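Local coordinates for protein glucuronan lyase A (Trichoderma reesei, PDB 2ZZJ) that probably cleaves beta-1,4-linked polyglucuronic acid (glucuronan) from within the chain by a lyase reaction, and carries a bound calcium ion, at residues Tyr48-Tyr52 and Leu199-His205; Glu19-Ser25 and Lys39-Thr45; Tyr123-Arg129 and Val183-Asp189. One frame throughout, in Å; residues are numbered along the deposited sequence.

Contact 1. Residues Tyr48-Tyr52 and Leu199-His205; sequences YTGRY and LYANSWH
The carbonyl oxygen of Tyr-52 is gripped across the contact by Ala-201 N, at the turn that follows strand 199-200, in a hydrogen bond of 2.9 Å to Tyr-52 O; Tyr-200 CA adds a C-H contact to the same oxygen. Ala-201, the centre of an inverse gamma turn, also accepts a bond through its O from a water that receives a weak one from Tyr-52 N, so the backbones are joined directly and through solvent. The Tyr-52 ring is sandwiched. Trp-204 stands edge-on over one face in a T-shaped stack, its six-membered ring 4.9 Å from the tyrosine ring between centroids and the planes at 88°; Tyr-48 CE2 lies over the opposite face. With chi1 at -72°, CG of Tyr-52 sits beside its own N, which turns the ring face toward the edge of the indole. Farther out, the extended Arg-51 chain runs over one face of His-205: Arg-51 CG makes a CH-pi contact 3.9 Å from the imidazole centroid, and Arg-51 NH2 comes within 3.4 Å of His-205 CE1, guanidinium and ring planes 35° apart. At the edge of that imidazole, His-205 CD2 is 3.2 Å from Thr-49 O. Tyr-48 OH ties the loop to itself by a 2.7 Å hydrogen bond to Arg-51 O. The loop before strand 53-63 is thus fixed to the turn at Ala-201 by one direct backbone bond, and to helix 202-207 by packing of Trp-204 and His-205. Held on both faces, the Tyr-52 ring is probably restricted in rotation, whereas Arg-51 and His-205 rely on CH-pi contact and stacking rather than hydrogen bonds.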
loop_
_atom_site.group_PDB
_atom_site.type_symbol
_atom_site.label_atom_id
_atom_site.label_comp_id
_atom_site.label_asym_id
_atom_site.label_seq_id
_atom_site.Cartn_x
_atom_site.Cartn_y
_atom_site.Cartn_z
ATOM N N TYR A 48 -18.098 1.125 -16.485
ATOM C CA TYR A 48 -17.557 -0.031 -15.757
ATOM C C TYR A 48 -17.915 0.066 -14.282
ATOM O O TYR A 48 -17.835 1.152 -13.682
ATOM C CB TYR A 48 -16.042 -0.076 -16.019
ATOM C CG TYR A 48 -15.177 -1.061 -15.239
ATOM C CD1 TYR A 48 -15.175 -2.425 -15.543
ATOM C CD2 TYR A 48 -14.290 -0.602 -14.252
ATOM C CE1 TYR A 48 -14.341 -3.317 -14.865
ATOM C CE2 TYR A 48 -13.447 -1.486 -13.566
ATOM C CZ TYR A 48 -13.474 -2.840 -13.878
ATOM O OH TYR A 48 -12.659 -3.723 -13.200
ATOM N N THR A 49 -18.368 -1.047 -13.709
ATOM C CA THR A 49 -18.810 -1.058 -12.316
ATOM C C THR A 49 -17.821 -1.780 -11.403
ATOM O O THR A 49 -18.060 -1.865 -10.204
ATOM C CB THR A 49 -20.189 -1.727 -12.147
ATOM O OG1 THR A 49 -20.150 -3.019 -12.752
ATOM C CG2 THR A 49 -21.278 -0.901 -12.822
ATOM N N GLY A 50 -16.742 -2.304 -11.980
ATOM C CA GLY A 50 -15.708 -3.026 -11.210
ATOM C C GLY A 50 -14.603 -2.143 -10.621
ATOM O O GLY A 50 -14.747 -0.918 -10.527
ATOM N N ARG A 51 -13.485 -2.765 -10.245
ATOM C CA ARG A 51 -12.421 -2.050 -9.519
ATOM C C ARG A 51 -11.183 -1.871 -10.370
ATOM O O ARG A 51 -11.108 -2.390 -11.481
ATOM C CB ARG A 51 -12.137 -2.709 -8.156
ATOM C CG ARG A 51 -13.261 -2.462 -7.160
ATOM C CD ARG A 51 -13.005 -3.056 -5.798
ATOM N NE ARG A 51 -14.096 -2.816 -4.836
ATOM C CZ ARG A 51 -15.200 -3.562 -4.749
ATOM N NH1 ARG A 51 -15.367 -4.602 -5.565
ATOM N NH2 ARG A 51 -16.133 -3.294 -3.835
ATOM N N TYR A 52 -10.224 -1.087 -9.868
ATOM C CA TYR A 52 -9.145 -0.587 -10.692
ATOM C C TYR A 52 -7.806 -0.821 -9.982
ATOM O O TYR A 52 -7.107 0.132 -9.621
ATOM C CB TYR A 52 -9.344 0.913 -10.895
ATOM C CG TYR A 52 -10.486 1.343 -11.820
ATOM C CD1 TYR A 52 -10.290 1.458 -13.194
ATOM C CD2 TYR A 52 -11.739 1.723 -11.290
ATOM C CE1 TYR A 52 -11.343 1.905 -14.053
ATOM C CE2 TYR A 52 -12.783 2.175 -12.137
ATOM C CZ TYR A 52 -12.566 2.256 -13.499
ATOM O OH TYR A 52 -13.586 2.721 -14.325
ATOM N N LEU A 199 -0.811 0.697 -7.995
ATOM C CA LEU A 199 -1.817 1.757 -8.153
ATOM C C LEU A 199 -3.190 1.110 -8.077
ATOM O O LEU A 199 -3.549 0.280 -8.941
ATOM C CB LEU A 199 -1.621 2.454 -9.505
ATOM C CG LEU A 199 -2.709 3.498 -9.861
ATOM C CD1 LEU A 199 -2.828 4.629 -8.779
ATOM C CD2 LEU A 199 -2.360 4.068 -11.199
ATOM N N TYR A 200 -3.945 1.500 -7.063
ATOM C CA TYR A 200 -5.317 1.039 -6.867
ATOM C C TYR A 200 -6.237 2.246 -6.799
ATOM O O TYR A 200 -6.271 2.980 -5.802
ATOM C CB TYR A 200 -5.397 0.142 -5.620
ATOM C CG TYR A 200 -6.803 -0.174 -5.126
ATOM C CD1 TYR A 200 -7.848 -0.373 -6.032
ATOM C CD2 TYR A 200 -7.062 -0.359 -3.770
ATOM C CE1 TYR A 200 -9.140 -0.695 -5.586
ATOM C CE2 TYR A 200 -8.359 -0.660 -3.303
ATOM C CZ TYR A 200 -9.376 -0.845 -4.233
ATOM O OH TYR A 200 -10.653 -1.145 -3.815
ATOM N N ALA A 201 -6.928 2.502 -7.894
ATOM C CA ALA A 201 -7.684 3.745 -8.005
ATOM C C ALA A 201 -9.027 3.511 -7.373
ATOM O O ALA A 201 -10.025 3.303 -8.067
ATOM C CB ALA A 201 -7.791 4.169 -9.476
ATOM N N ASN A 202 -9.049 3.486 -6.046
ATOM C CA ASN A 202 -10.233 3.009 -5.329
ATOM C C ASN A 202 -11.440 3.977 -5.336
ATOM O O ASN A 202 -12.611 3.562 -5.386
ATOM C CB ASN A 202 -9.893 2.526 -3.908
ATOM C CG ASN A 202 -9.144 3.550 -3.068
ATOM O OD1 ASN A 202 -8.478 4.438 -3.570
ATOM N ND2 ASN A 202 -9.195 3.364 -1.763
ATOM N N SER A 203 -11.152 5.271 -5.296
ATOM C CA SER A 203 -12.223 6.271 -5.294
ATOM C C SER A 203 -13.022 6.289 -6.591
ATOM O O SER A 203 -14.209 6.690 -6.574
ATOM C CB SER A 203 -11.672 7.663 -4.997
ATOM O OG SER A 203 -11.353 7.790 -3.621
ATOM N N TRP A 204 -12.397 5.880 -7.706
ATOM C CA TRP A 204 -13.093 5.805 -8.983
ATOM C C TRP A 204 -14.307 4.877 -8.846
ATOM O O TRP A 204 -15.418 5.226 -9.279
ATOM C CB TRP A 204 -12.178 5.290 -10.109
ATOM C CG TRP A 204 -11.149 6.239 -10.603
ATOM C CD1 TRP A 204 -11.006 7.571 -10.252
ATOM C CD2 TRP A 204 -10.148 5.984 -11.606
ATOM N NE1 TRP A 204 -9.970 8.132 -10.964
ATOM C CE2 TRP A 204 -9.423 7.187 -11.790
ATOM C CE3 TRP A 204 -9.766 4.846 -12.340
ATOM C CZ2 TRP A 204 -8.345 7.290 -12.672
ATOM C CZ3 TRP A 204 -8.692 4.951 -13.229
ATOM C CH2 TRP A 204 -7.991 6.177 -13.385
ATOM N N HIS A 205 -14.109 3.716 -8.227
ATOM C CA HIS A 205 -15.214 2.788 -7.991
ATOM C C HIS A 205 -16.082 3.234 -6.807
ATOM O O HIS A 205 -17.292 3.373 -6.949
ATOM C CB HIS A 205 -14.687 1.366 -7.774
ATOM C CG HIS A 205 -15.697 0.441 -7.180
ATOM N ND1 HIS A 205 -15.963 0.401 -5.826
ATOM C CD2 HIS A 205 -16.520 -0.467 -7.758
ATOM C CE1 HIS A 205 -16.906 -0.499 -5.599
ATOM N NE2 HIS A 205 -17.261 -1.036 -6.753
HETATM O O HOH W 1 -11.489 0.716 -7.799
#

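Contact 2. Residues Glu19-Ser25 and Lys39-Thr45; sequences ENQGTVS and KMTQTYT
Thr-23 and Thr-41 face each other in the antiparallel hairpin of strands 23-27 and 37-43, at the edge of a sheet of the jelly roll. Backbone bonds join Thr-23 with Thr-41 and Ser-25 with Lys-39 as hydrogen-bonded pairs, flanking the non-hydrogen-bonded pair Val-24 and Met-40. On the inner face Val-24 CG2 packs 4.0 Å from Met-40 CG, and the two side chains lie alongside each other. On the other face the threonine hydroxyls meet, Thr-23 OG1 to Thr-41 OG1 at 2.6 Å, and waters extend the polar row: one joins Thr-41 OG1 to Thr-43 OG1 and Gln-21 O, another joins Thr-23 OG1 to Ser-25 OG and Lys-39 O. Before the strand, a type II' turn from Glu-19 to Gly-22 is held by a side-chain amide. Gln-42, bent at chi2 (-68°), folds back to give Gln-42 NE2 to Glu-19 O at 3.0 Å, an oxygen that also takes the turn's own Gly-22 N. A leucine in its place would probably leave Glu-19 O with one donor fewer and the turn less firmly tied to the strand. Farther along, Thr-45 OG1 donates to Asn-20 OD1 at 3.0 Å, on a lone pair in the amide carbonyl plane.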
loop_
_atom_site.group_PDB
_atom_site.type_symbol
_atom_site.label_atom_id
_atom_site.label_comp_id
_atom_site.label_asym_id
_atom_site.label_seq_id
_atom_site.Cartn_x
_atom_site.Cartn_y
_atom_site.Cartn_z
ATOM N N GLU A 19 -6.238 -5.166 -13.395
ATOM C CA GLU A 19 -7.687 -5.149 -13.535
ATOM C C GLU A 19 -8.134 -4.219 -14.677
ATOM O O GLU A 19 -7.605 -3.098 -14.854
ATOM C CB GLU A 19 -8.280 -4.729 -12.195
ATOM C CG GLU A 19 -9.555 -5.358 -11.801
ATOM C CD GLU A 19 -9.879 -5.163 -10.320
ATOM O OE1 GLU A 19 -10.820 -5.841 -9.816
ATOM O OE2 GLU A 19 -9.217 -4.343 -9.653
ATOM N N ASN A 20 -9.110 -4.674 -15.472
ATOM C CA ASN A 20 -9.694 -3.827 -16.529
ATOM C C ASN A 20 -8.644 -3.426 -17.571
ATOM O O ASN A 20 -8.027 -4.282 -18.174
ATOM C CB ASN A 20 -10.425 -2.617 -15.899
ATOM C CG ASN A 20 -11.283 -1.834 -16.894
ATOM O OD1 ASN A 20 -11.600 -0.665 -16.650
ATOM N ND2 ASN A 20 -11.647 -2.456 -18.005
ATOM N N GLN A 21 -8.412 -2.134 -17.776
ATOM C CA GLN A 21 -7.379 -1.697 -18.706
ATOM C C GLN A 21 -6.006 -1.439 -18.048
ATOM O O GLN A 21 -5.102 -0.910 -18.685
ATOM C CB GLN A 21 -7.829 -0.454 -19.478
ATOM C CG GLN A 21 -8.916 -0.760 -20.537
ATOM C CD GLN A 21 -9.296 0.440 -21.420
ATOM O OE1 GLN A 21 -8.490 1.343 -21.677
ATOM N NE2 GLN A 21 -10.543 0.436 -21.902
ATOM N N GLY A 22 -5.864 -1.832 -16.787
ATOM C CA GLY A 22 -4.590 -1.610 -16.061
ATOM C C GLY A 22 -3.400 -2.329 -16.679
ATOM O O GLY A 22 -3.560 -3.373 -17.339
ATOM N N THR A 23 -2.204 -1.778 -16.483
ATOM C CA THR A 23 -0.959 -2.435 -16.891
ATOM C C THR A 23 -0.001 -2.495 -15.706
ATOM O O THR A 23 -0.117 -1.694 -14.775
ATOM C CB THR A 23 -0.270 -1.740 -18.101
ATOM O OG1 THR A 23 0.161 -0.410 -17.764
ATOM C CG2 THR A 23 -1.229 -1.678 -19.325
ATOM N N VAL A 24 0.909 -3.462 -15.736
ATOM C CA VAL A 24 2.053 -3.548 -14.819
ATOM C C VAL A 24 3.175 -4.066 -15.693
ATOM O O VAL A 24 3.082 -5.187 -16.247
ATOM C CB VAL A 24 1.829 -4.552 -13.658
ATOM C CG1 VAL A 24 3.104 -4.711 -12.801
ATOM C CG2 VAL A 24 0.640 -4.138 -12.748
ATOM N N SER A 25 4.225 -3.284 -15.846
ATOM C CA SER A 25 5.316 -3.699 -16.719
ATOM C C SER A 25 6.668 -3.305 -16.162
ATOM O O SER A 25 6.745 -2.430 -15.286
ATOM C CB SER A 25 5.118 -3.074 -18.105
ATOM O OG SER A 25 5.153 -1.669 -18.003
ATOM N N LYS A 39 6.324 -0.175 -13.652
ATOM C CA LYS A 39 5.373 0.898 -13.959
ATOM C C LYS A 39 3.960 0.337 -13.843
ATOM O O LYS A 39 3.638 -0.674 -14.478
ATOM C CB LYS A 39 5.602 1.441 -15.372
ATOM C CG LYS A 39 4.646 2.577 -15.737
ATOM C CD LYS A 39 4.942 3.158 -17.118
ATOM C CE LYS A 39 4.719 2.105 -18.206
ATOM N NZ LYS A 39 4.599 2.834 -19.533
ATOM N N MET A 40 3.120 0.965 -13.018
ATOM C CA MET A 40 1.721 0.569 -12.872
ATOM C C MET A 40 0.866 1.667 -13.490
ATOM O O MET A 40 1.094 2.854 -13.219
ATOM C CB MET A 40 1.316 0.431 -11.395
ATOM C CG MET A 40 1.747 -0.883 -10.713
ATOM S SD MET A 40 3.499 -1.144 -10.807
ATOM C CE MET A 40 3.673 -2.319 -9.458
ATOM N N THR A 41 -0.098 1.284 -14.320
ATOM C CA THR A 41 -1.061 2.272 -14.873
ATOM C C THR A 41 -2.496 1.815 -14.679
ATOM O O THR A 41 -2.785 0.587 -14.587
ATOM C CB THR A 41 -0.789 2.619 -16.369
ATOM O OG1 THR A 41 -1.362 1.614 -17.225
ATOM C CG2 THR A 41 0.698 2.758 -16.629
ATOM N N GLN A 42 -3.397 2.788 -14.580
ATOM C CA GLN A 42 -4.831 2.508 -14.583
ATOM C C GLN A 42 -5.559 3.537 -15.446
ATOM O O GLN A 42 -5.108 4.680 -15.575
ATOM C CB GLN A 42 -5.424 2.500 -13.172
ATOM C CG GLN A 42 -5.376 1.113 -12.489
ATOM C CD GLN A 42 -6.324 0.134 -13.212
ATOM O OE1 GLN A 42 -7.237 0.571 -13.930
ATOM N NE2 GLN A 42 -6.104 -1.176 -13.037
ATOM N N THR A 43 -6.668 3.125 -16.052
ATOM C CA THR A 43 -7.383 3.984 -17.004
ATOM C C THR A 43 -8.848 3.974 -16.645
ATOM O O THR A 43 -9.469 2.901 -16.543
ATOM C CB THR A 43 -7.206 3.493 -18.476
ATOM O OG1 THR A 43 -5.824 3.506 -18.842
ATOM C CG2 THR A 43 -7.994 4.390 -19.464
ATOM N N TYR A 44 -9.407 5.154 -16.420
ATOM C CA TYR A 44 -10.810 5.256 -16.040
ATOM C C TYR A 44 -11.636 4.914 -17.287
ATOM O O TYR A 44 -11.266 5.326 -18.384
ATOM C CB TYR A 44 -11.157 6.683 -15.567
ATOM C CG TYR A 44 -12.580 6.795 -15.040
ATOM C CD1 TYR A 44 -12.968 6.149 -13.864
ATOM C CD2 TYR A 44 -13.555 7.530 -15.744
ATOM C CE1 TYR A 44 -14.285 6.236 -13.390
ATOM C CE2 TYR A 44 -14.872 7.617 -15.280
ATOM C CZ TYR A 44 -15.237 6.972 -14.124
ATOM O OH TYR A 44 -16.536 7.060 -13.657
ATOM N N THR A 45 -12.722 4.160 -17.102
ATOM C CA THR A 45 -13.592 3.726 -18.231
ATOM C C THR A 45 -15.047 3.917 -17.786
ATOM O O THR A 45 -15.587 3.120 -17.013
ATOM C CB THR A 45 -13.347 2.242 -18.651
ATOM O OG1 THR A 45 -13.593 1.395 -17.525
ATOM C CG2 THR A 45 -11.920 2.005 -19.139
HETATM O O HOH W 2 -4.122 1.566 -17.654
HETATM O O HOH W 3 -8.635 0.348 -16.164
HETATM O O HOH W 4 2.718 -0.494 -17.024
HETATM O O HOH W 5 5.561 -0.115 -20.461
#

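Contact 3. Residues Tyr123-Arg129 and Val183-Asp189; sequences YVNGHYR and VATTVDD
Asp-188 receives the side chain of His-127 through a hydrogen bond of 2.8 Å from His-127 ND1 to Asp-188 OD1, met on the syn side of the carboxylate; a weak second bond reaches Asp-188 OD2. The two planes stand 85° apart, while the acceptor lies close to the ring plane of the imidazole. Two residues after His-127, Arg-129 NH2 makes a 3.0 Å salt bridge to Asp-189 OD2, met on the anti side; bent at chi3 (-63°), the arginine brings its guanidinium edge to that oxygen. Within the strand, Asn-125 ND2 gives a nearly straight bond of 2.9 Å to Ala-184 O (169° at the hydrogen), its CB packing against Ala-184 CB. Tyr-123 CD1 is 3.2 Å from the same carbonyl oxygen, Ala-184 O, and Tyr-123 OH touches Val-183 CG1.

Behind these side chains the backbones are joined by one direct bond and by water. Asp-188 N donates to Gly-126 O at 3.0 Å, and waters link Val-124 N to Thr-185 O and Gly-126 N to Thr-186 O. A third water bridges His-127 O and Asp-188 OD1, a second grip on that carboxylate oxygen. Val-187 N is buried here with no partner in the model, while Val-187 CG1 lies 4.2 Å from Val-124 CG1.

Farther out, Arg-96 forms a second salt bridge to Asp-189 OD2 and Ser-191 OG bonds Asp-189 OD1, while Tyr-123 OH bonds to Glu-180 of strand 175-183. The end of strand 118-126, paired with strand 135-145, is thereby joined to the loop leading from strand 175-183 into strand 192-197, where one sheet of the sandwich passes to the other.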
loop_
_atom_site.group_PDB
_atom_site.type_symbol
_atom_site.label_atom_id
_atom_site.label_comp_id
_atom_site.label_asym_id
_atom_site.label_seq_id
_atom_site.Cartn_x
_atom_site.Cartn_y
_atom_site.Cartn_z
ATOM N N TYR A 123 -4.451 2.308 10.160
ATOM C CA TYR A 123 -4.434 0.933 10.598
ATOM C C TYR A 123 -5.845 0.619 11.082
ATOM O O TYR A 123 -6.650 1.545 11.316
ATOM C CB TYR A 123 -3.399 0.693 11.700
ATOM C CG TYR A 123 -3.478 1.635 12.895
ATOM C CD1 TYR A 123 -4.268 1.329 14.024
ATOM C CD2 TYR A 123 -2.769 2.813 12.910
ATOM C CE1 TYR A 123 -4.336 2.208 15.137
ATOM C CE2 TYR A 123 -2.827 3.694 14.003
ATOM C CZ TYR A 123 -3.620 3.383 15.124
ATOM O OH TYR A 123 -3.660 4.284 16.204
ATOM N N VAL A 124 -6.125 -0.673 11.209
ATOM C CA VAL A 124 -7.432 -1.188 11.606
ATOM C C VAL A 124 -7.270 -2.055 12.842
ATOM O O VAL A 124 -6.332 -2.846 12.938
ATOM C CB VAL A 124 -8.060 -1.997 10.440
ATOM C CG1 VAL A 124 -9.402 -2.561 10.804
ATOM C CG2 VAL A 124 -8.233 -1.088 9.225
ATOM N N ASN A 125 -8.179 -1.909 13.804
ATOM C CA ASN A 125 -8.200 -2.825 14.939
ATOM C C ASN A 125 -9.647 -3.126 15.330
ATOM O O ASN A 125 -10.586 -2.465 14.868
ATOM C CB ASN A 125 -7.398 -2.267 16.125
ATOM C CG ASN A 125 -7.910 -0.928 16.586
ATOM O OD1 ASN A 125 -9.123 -0.717 16.662
ATOM N ND2 ASN A 125 -7.001 -0.011 16.912
ATOM N N GLY A 126 -9.812 -4.124 16.185
ATOM C CA GLY A 126 -11.125 -4.658 16.470
ATOM C C GLY A 126 -11.142 -6.119 16.091
ATOM O O GLY A 126 -10.107 -6.773 16.103
ATOM N N HIS A 127 -12.329 -6.618 15.763
ATOM C CA HIS A 127 -12.626 -8.063 15.646
ATOM C C HIS A 127 -13.144 -8.433 14.236
ATOM O O HIS A 127 -12.758 -9.457 13.666
ATOM C CB HIS A 127 -13.641 -8.515 16.735
ATOM C CG HIS A 127 -13.888 -9.995 16.751
ATOM N ND1 HIS A 127 -12.910 -10.915 17.071
ATOM C CD2 HIS A 127 -15.001 -10.717 16.470
ATOM C CE1 HIS A 127 -13.408 -12.137 16.995
ATOM N NE2 HIS A 127 -14.671 -12.045 16.619
ATOM N N TYR A 128 -14.015 -7.605 13.680
ATOM C CA TYR A 128 -14.528 -7.818 12.316
ATOM C C TYR A 128 -14.804 -9.286 11.987
ATOM O O TYR A 128 -14.427 -9.794 10.919
ATOM C CB TYR A 128 -13.555 -7.235 11.286
ATOM C CG TYR A 128 -14.173 -6.836 9.957
ATOM C CD1 TYR A 128 -15.141 -5.833 9.891
ATOM C CD2 TYR A 128 -13.764 -7.430 8.756
ATOM C CE1 TYR A 128 -15.694 -5.435 8.662
ATOM C CE2 TYR A 128 -14.303 -7.029 7.524
ATOM C CZ TYR A 128 -15.274 -6.034 7.493
ATOM O OH TYR A 128 -15.821 -5.624 6.290
ATOM N N ARG A 129 -15.463 -9.983 12.911
ATOM C CA ARG A 129 -15.841 -11.375 12.657
ATOM C C ARG A 129 -17.150 -11.634 13.379
ATOM O O ARG A 129 -17.294 -11.254 14.560
ATOM C CB ARG A 129 -14.776 -12.337 13.187
ATOM C CG ARG A 129 -15.061 -13.794 12.900
ATOM C CD ARG A 129 -13.949 -14.688 13.397
ATOM N NE ARG A 129 -12.687 -14.425 12.710
ATOM C CZ ARG A 129 -12.380 -14.894 11.507
ATOM N NH1 ARG A 129 -13.235 -15.653 10.827
ATOM N NH2 ARG A 129 -11.204 -14.596 10.976
ATOM N N VAL A 183 -0.530 0.981 20.702
ATOM C CA VAL A 183 -1.785 0.986 19.947
ATOM C C VAL A 183 -2.002 -0.386 19.358
ATOM O O VAL A 183 -1.031 -1.131 19.125
ATOM C CB VAL A 183 -1.803 2.038 18.795
ATOM C CG1 VAL A 183 -2.041 3.421 19.322
ATOM C CG2 VAL A 183 -0.510 1.977 17.949
ATOM N N ALA A 184 -3.270 -0.736 19.131
ATOM C CA ALA A 184 -3.624 -1.955 18.423
ATOM C C ALA A 184 -3.580 -1.680 16.910
ATOM O O ALA A 184 -4.310 -0.812 16.407
ATOM C CB ALA A 184 -5.022 -2.416 18.816
ATOM N N THR A 185 -2.740 -2.421 16.198
ATOM C CA THR A 185 -2.488 -2.165 14.762
ATOM C C THR A 185 -3.095 -3.187 13.765
ATOM O O THR A 185 -2.933 -3.039 12.536
ATOM C CB THR A 185 -0.983 -2.124 14.503
ATOM O OG1 THR A 185 -0.389 -3.332 15.008
ATOM C CG2 THR A 185 -0.359 -0.887 15.128
ATOM N N THR A 186 -3.726 -4.252 14.270
ATOM C CA THR A 186 -4.410 -5.238 13.435
ATOM C C THR A 186 -5.597 -5.835 14.205
ATOM O O THR A 186 -5.724 -5.613 15.417
ATOM C CB THR A 186 -3.465 -6.359 12.873
ATOM O OG1 THR A 186 -4.095 -7.074 11.795
ATOM C CG2 THR A 186 -3.002 -7.348 13.963
ATOM N N VAL A 187 -6.447 -6.577 13.498
ATOM C CA VAL A 187 -7.584 -7.263 14.111
ATOM C C VAL A 187 -7.125 -8.453 14.963
ATOM O O VAL A 187 -6.028 -8.984 14.772
ATOM C CB VAL A 187 -8.667 -7.705 13.052
ATOM C CG1 VAL A 187 -9.344 -6.475 12.426
ATOM C CG2 VAL A 187 -8.095 -8.587 11.978
ATOM N N ASP A 188 -7.968 -8.865 15.911
ATOM C CA ASP A 188 -7.580 -9.908 16.859
ATOM C C ASP A 188 -7.722 -11.351 16.338
ATOM O O ASP A 188 -8.362 -12.181 16.989
ATOM C CB ASP A 188 -8.282 -9.709 18.227
ATOM C CG ASP A 188 -9.812 -9.823 18.150
ATOM O OD1 ASP A 188 -10.364 -9.854 17.027
ATOM O OD2 ASP A 188 -10.465 -9.897 19.233
ATOM N N ASP A 189 -7.111 -11.648 15.189
ATOM C CA ASP A 189 -6.938 -13.032 14.711
ATOM C C ASP A 189 -5.529 -13.308 14.109
ATOM O O ASP A 189 -4.645 -12.446 14.175
ATOM C CB ASP A 189 -8.050 -13.455 13.739
ATOM C CG ASP A 189 -7.950 -12.771 12.383
ATOM O OD1 ASP A 189 -6.823 -12.336 11.982
ATOM O OD2 ASP A 189 -9.002 -12.699 11.696
HETATM O O HOH W 6 -3.751 -2.186 10.274
HETATM O O HOH W 7 -7.629 -5.133 17.680
HETATM O O HOH W 8 -10.741 -10.797 14.514
#

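Contacts 1 and 2 are neighbours, their centres about 10 Å apart, and they touch: Tyr-52 OH reaches Thr-45 N, and its ring packs on Gln-42 and Thr-43. Contact 3 lies across the chain's centre from contact 2, about 31 Å between centres, and about 25 Å from contact 1. Along the chain contact 2 closes first; contact 1 then spans 48-52 to 199-205, with both segments of contact 3 inside that span. The hairpin of contact 2 belongs to one sheet of the jelly roll; contacts 1 and 3 both reach the other, contact 3 also touching the end of strand 175-183 of the first. Together they fasten loops and strand ends at two distant margins.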